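Local coordinates for flavoprotein (PDB 5V8S) that is a flavo-di-iron protein of electron transport that probably passes electrons from FMN to a di-iron centre, where its family reduces dioxygen or nitric oxide, at the interface of chains A and B. Residues are numbered along the deposited sequence; one frame, centred on the assembly and turned at random. Chains: chain A/B, Flavoprotein.

Contact 1 and contact 2 are neighbouring patches of one two-fold symmetric interface, the centres of their C-alpha atoms about 13 Å apart. No residue is shared, but the loops around strand 39-40 of chain A serve both: A:Ile37 precedes it in contact 1, and A:Glu41 and A:Val43 follow it in contact 2. Chain B contributes flavodoxin-family segments to each. The patches set the lactamase-like part of one subunit mainly against the flavodoxin part of the other, and through A:Lys348 in contact 2 also join the two flavodoxin parts, consistent with the head-to-tail dimer of flavo-di-iron proteins; each has a symmetry twin.

Contact 1: the interface of chains A and B. Residues chain A 37, 70; chain B 276, 304-305.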
loop_
_atom_site.group_PDB
_atom_site.type_symbol
_atom_site.label_atom_id
_atom_site.label_comp_id
_atom_site.label_asym_id
_atom_site.label_seq_id
_atom_site.Cartn_x
_atom_site.Cartn_y
_atom_site.Cartn_z
ATOM N N ILE A 37 16.979 -3.514 -7.746
ATOM C CA ILE A 37 15.562 -3.188 -7.786
ATOM C C ILE A 37 14.851 -3.852 -6.614
ATOM O O ILE A 37 15.184 -4.973 -6.208
ATOM C CB ILE A 37 14.990 -3.623 -9.147
ATOM C CG1 ILE A 37 13.557 -3.130 -9.328
ATOM C CG2 ILE A 37 15.061 -5.158 -9.309
ATOM C CD1 ILE A 37 13.139 -3.054 -10.781
ATOM N N LYS A 70 17.931 -2.758 -18.956
ATOM C CA LYS A 70 17.404 -1.527 -18.381
ATOM C C LYS A 70 18.466 -0.432 -18.443
ATOM O O LYS A 70 19.667 -0.700 -18.374
ATOM C CB LYS A 70 16.997 -1.803 -16.937
ATOM C CG LYS A 70 16.176 -0.711 -16.286
ATOM C CD LYS A 70 15.575 -1.266 -14.968
ATOM C CE LYS A 70 14.927 -0.229 -14.088
ATOM N NZ LYS A 70 15.935 0.318 -13.190
ATOM N N TYR B 276 10.739 4.531 -14.894
ATOM C CA TYR B 276 11.887 4.396 -15.783
ATOM C C TYR B 276 12.616 5.710 -16.016
ATOM O O TYR B 276 13.441 5.801 -16.938
ATOM C CB TYR B 276 11.443 3.781 -17.119
ATOM C CG TYR B 276 10.983 2.352 -16.943
ATOM C CD1 TYR B 276 11.864 1.393 -16.468
ATOM C CD2 TYR B 276 9.672 1.976 -17.213
ATOM C CE1 TYR B 276 11.465 0.093 -16.275
ATOM C CE2 TYR B 276 9.252 0.686 -17.031
ATOM C CZ TYR B 276 10.155 -0.265 -16.552
ATOM O OH TYR B 276 9.775 -1.582 -16.359
ATOM N N ASP B 304 11.322 2.365 -8.214
ATOM C CA ASP B 304 11.599 0.931 -8.139
ATOM C C ASP B 304 12.537 0.564 -6.986
ATOM O O ASP B 304 12.803 -0.618 -6.781
ATOM C CB ASP B 304 12.047 0.371 -9.496
ATOM C CG ASP B 304 13.400 0.857 -9.923
ATOM O OD1 ASP B 304 14.194 1.324 -9.103
ATOM O OD2 ASP B 304 13.691 0.734 -11.124
ATOM N N GLU B 305 13.016 1.540 -6.208
ATOM C CA GLU B 305 13.808 1.254 -5.028
ATOM C C GLU B 305 13.272 1.865 -3.748
ATOM O O GLU B 305 13.691 1.432 -2.668
ATOM C CB GLU B 305 15.254 1.726 -5.203
ATOM C CG GLU B 305 16.024 0.804 -6.088
ATOM C CD GLU B 305 17.468 1.175 -6.169
ATOM O OE1 GLU B 305 17.974 1.848 -5.243
ATOM O OE2 GLU B 305 18.092 0.814 -7.176
#
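A:Lys70 runs out almost straight toward B:Asp304 and turns only at its last torsion (chi4 -89°), which swings the ammonium NZ to the carboxylate. B:Asp304 meets it with CG set between its own backbone N and carbonyl carbon, a setting (chi1 69°) that points the carboxylate at chain A. The two side chains come from opposite directions. NZ of A:Lys70 gives a hydrogen bond and salt bridge of 3.1 Å to OD2 of B:Asp304. The oxygen is met on its syn side, with NZ 15° out of the carboxylate plane. This pair joins a lysine just ahead of the 3-10 helix 71-73, in the lactamase-like part of chain A, to the loop that follows strand 296-302 in the flavodoxin part of chain B.

A:Ile37, in the loop between strands 26-34 and 39-40, lies across one face of the same carboxylate at about a right angle to the aspartate side chain. Its CG1 methylene packs 3.8 Å from CB of B:Asp304, and its CD1 methyl is 3.8 Å from OD2. This methylene and its terminal methyl together cover that face with hydrocarbon, which may limit the access of water from this side and so favour the ion pair. CG1 also comes within 3.7 Å of the backbone O of B:Asp304, so the isoleucine touches main chain as well as side chain.

B:Tyr276 belongs to the loop between strand 267-273 and helix 278-292, where flavodoxins bind the FMN phosphate. It flanks the lysine stem, its side chain crossing that of A:Lys70 at about a right angle. The carboxylate of B:Glu305 is too distant for a salt bridge but may add a weak attraction on the lysine. Ring carbon CE1 of B:Tyr276 stands 4.1 Å from CE of A:Lys70, the methylene that carries the ammonium group.

Contact 2: the interface of chains A and B. Residues chain A 41, 43-44, 212, 348; chain B 330-331, 336.
B:Tyr330 of the flavodoxin domain reaches into chain A of this flavo-di-iron protein, between A:Glu41 and A:Lys348. Its CG is anti to the backbone N (chi1 -175°), which sends the phenol out from strand 329-330 across the subunit boundary.

The hydrogen bonds centre on the phenol OH. B:Tyr330 OH donates to carboxylate oxygen OE1 of A:Glu41 at 2.7 Å and accepts from the ammonium NZ of A:Lys348, also at 2.7 Å. The hydroxyl thus bridges glutamate and lysine, with one bond donated and one accepted. A:Glu41 OE1 takes the phenol on its syn side and the indole NE1 of A:Trp44, 2.8 Å away, on its anti side. The two donors arrive from opposite faces of the carboxylate plane, while OE1 lies close to the indole plane. NZ of A:Lys348 is further anchored by the backbone O of A:Thr212, in helix 196-214, at 2.7 Å.

A salt bridge joins A:Lys348 NZ to OE2 of B:Glu331 at 2.9 Å; NZ approaches from above the carboxylate plane, 42° out of it. The lysine, at the end of helix 336-348, thus holds two successive residues of chain B. Its charge may also help to offset that of A:Glu41.

Two waters lie on one side of the cluster: water 2 links A:Glu41 OE2 to B:Tyr330 OH, and water 1 joins A:Lys348 NZ to B:Glu331 OE2.

Among the apolar and ring contacts, the carboxylate of A:Glu41 stands at the edge of the B:Tyr330 ring, the planes 90° apart. The A:Trp44 ring is sandwiched within chain A: CG1 of A:Val43 lies 3.5 Å above one face and CB of A:Thr212 covers the other, both toward the rim, with B:Tyr330 OH at its edge. A:Val43 CG2 faces CB of B:Pro336, the first residue of helix 336-348, at 4.4 Å.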
loop_
_atom_site.group_PDB
_atom_site.type_symbol
_atom_site.label_atom_id
_atom_site.label_comp_id
_atom_site.label_asym_id
_atom_site.label_seq_id
_atom_site.Cartn_x
_atom_site.Cartn_y
_atom_site.Cartn_z
ATOM N N GLU A 41 8.070 -2.261 -11.686
ATOM C CA GLU A 41 7.113 -1.242 -12.105
ATOM C C GLU A 41 6.862 -0.206 -10.992
ATOM O O GLU A 41 5.822 0.454 -10.987
ATOM C CB GLU A 41 5.775 -1.860 -12.562
ATOM C CG GLU A 41 5.855 -2.738 -13.802
ATOM C CD GLU A 41 4.515 -3.406 -14.190
ATOM O OE1 GLU A 41 3.615 -3.583 -13.333
ATOM O OE2 GLU A 41 4.348 -3.722 -15.384
ATOM N N VAL A 43 6.050 -0.912 -8.054
ATOM C CA VAL A 43 4.984 -1.374 -7.168
ATOM C C VAL A 43 5.139 -2.795 -6.625
ATOM O O VAL A 43 4.814 -3.025 -5.455
ATOM C CB VAL A 43 3.584 -1.132 -7.767
ATOM C CG1 VAL A 43 3.476 -1.689 -9.111
ATOM C CG2 VAL A 43 2.466 -1.705 -6.868
ATOM N N TRP A 44 5.599 -3.755 -7.433
ATOM C CA TRP A 44 5.548 -5.167 -7.037
ATOM C C TRP A 44 6.806 -5.553 -6.267
ATOM O O TRP A 44 7.917 -5.488 -6.787
ATOM C CB TRP A 44 5.333 -6.082 -8.242
ATOM C CG TRP A 44 4.232 -5.612 -9.106
ATOM C CD1 TRP A 44 4.342 -5.230 -10.408
ATOM C CD2 TRP A 44 2.854 -5.448 -8.756
ATOM N NE1 TRP A 44 3.125 -4.818 -10.882
ATOM C CE2 TRP A 44 2.195 -4.934 -9.887
ATOM C CE3 TRP A 44 2.120 -5.651 -7.583
ATOM C CZ2 TRP A 44 0.831 -4.623 -9.887
ATOM C CZ3 TRP A 44 0.752 -5.346 -7.583
ATOM C CH2 TRP A 44 0.130 -4.833 -8.733
ATOM N N THR A 212 1.355 -10.259 -11.657
ATOM C CA THR A 212 1.655 -8.848 -11.435
ATOM C C THR A 212 1.822 -8.068 -12.731
ATOM O O THR A 212 1.358 -6.929 -12.815
ATOM C CB THR A 212 2.875 -8.639 -10.530
ATOM O OG1 THR A 212 4.045 -9.250 -11.085
ATOM C CG2 THR A 212 2.598 -9.149 -9.110
ATOM N N LYS A 348 -5.807 -7.752 -11.561
ATOM C CA LYS A 348 -4.768 -8.668 -12.017
ATOM C C LYS A 348 -5.141 -10.133 -11.942
ATOM O O LYS A 348 -4.518 -10.936 -12.634
ATOM C CB LYS A 348 -3.490 -8.489 -11.183
ATOM C CG LYS A 348 -2.889 -7.093 -11.253
ATOM C CD LYS A 348 -2.265 -6.803 -12.610
ATOM C CE LYS A 348 -1.517 -5.482 -12.588
ATOM N NZ LYS A 348 -0.627 -5.299 -13.757
ATOM N N TYR B 330 -1.310 3.763 -16.299
ATOM C CA TYR B 330 -1.027 2.347 -16.070
ATOM C C TYR B 330 -2.287 1.588 -16.445
ATOM O O TYR B 330 -3.321 1.754 -15.797
ATOM C CB TYR B 330 -0.650 2.121 -14.606
ATOM C CG TYR B 330 -0.220 0.699 -14.255
ATOM C CD1 TYR B 330 1.052 0.243 -14.567
ATOM C CD2 TYR B 330 -1.083 -0.176 -13.591
ATOM C CE1 TYR B 330 1.452 -1.049 -14.247
ATOM C CE2 TYR B 330 -0.697 -1.455 -13.273
ATOM C CZ TYR B 330 0.574 -1.885 -13.578
ATOM O OH TYR B 330 0.945 -3.169 -13.241
ATOM N N GLU B 331 -2.214 0.781 -17.500
ATOM C CA GLU B 331 -3.384 0.053 -17.983
ATOM C C GLU B 331 -4.491 1.061 -18.275
ATOM O O GLU B 331 -4.243 2.051 -18.987
ATOM C CB GLU B 331 -3.752 -1.040 -16.994
ATOM C CG GLU B 331 -2.695 -2.076 -16.800
ATOM C CD GLU B 331 -3.082 -3.042 -15.705
ATOM O OE1 GLU B 331 -3.971 -2.687 -14.898
ATOM O OE2 GLU B 331 -2.498 -4.131 -15.647
ATOM N N PRO B 336 -0.821 2.336 -9.507
ATOM C CA PRO B 336 -1.551 1.935 -8.299
ATOM C C PRO B 336 -1.166 2.702 -7.053
ATOM O O PRO B 336 -2.026 2.921 -6.197
ATOM C CB PRO B 336 -1.191 0.451 -8.170
ATOM C CG PRO B 336 -0.923 0.027 -9.502
ATOM C CD PRO B 336 -0.305 1.162 -10.236
HETATM O O HOH W 1 -1.434 -6.718 -16.434
HETATM O O HOH W 2 1.642 -4.509 -15.972
#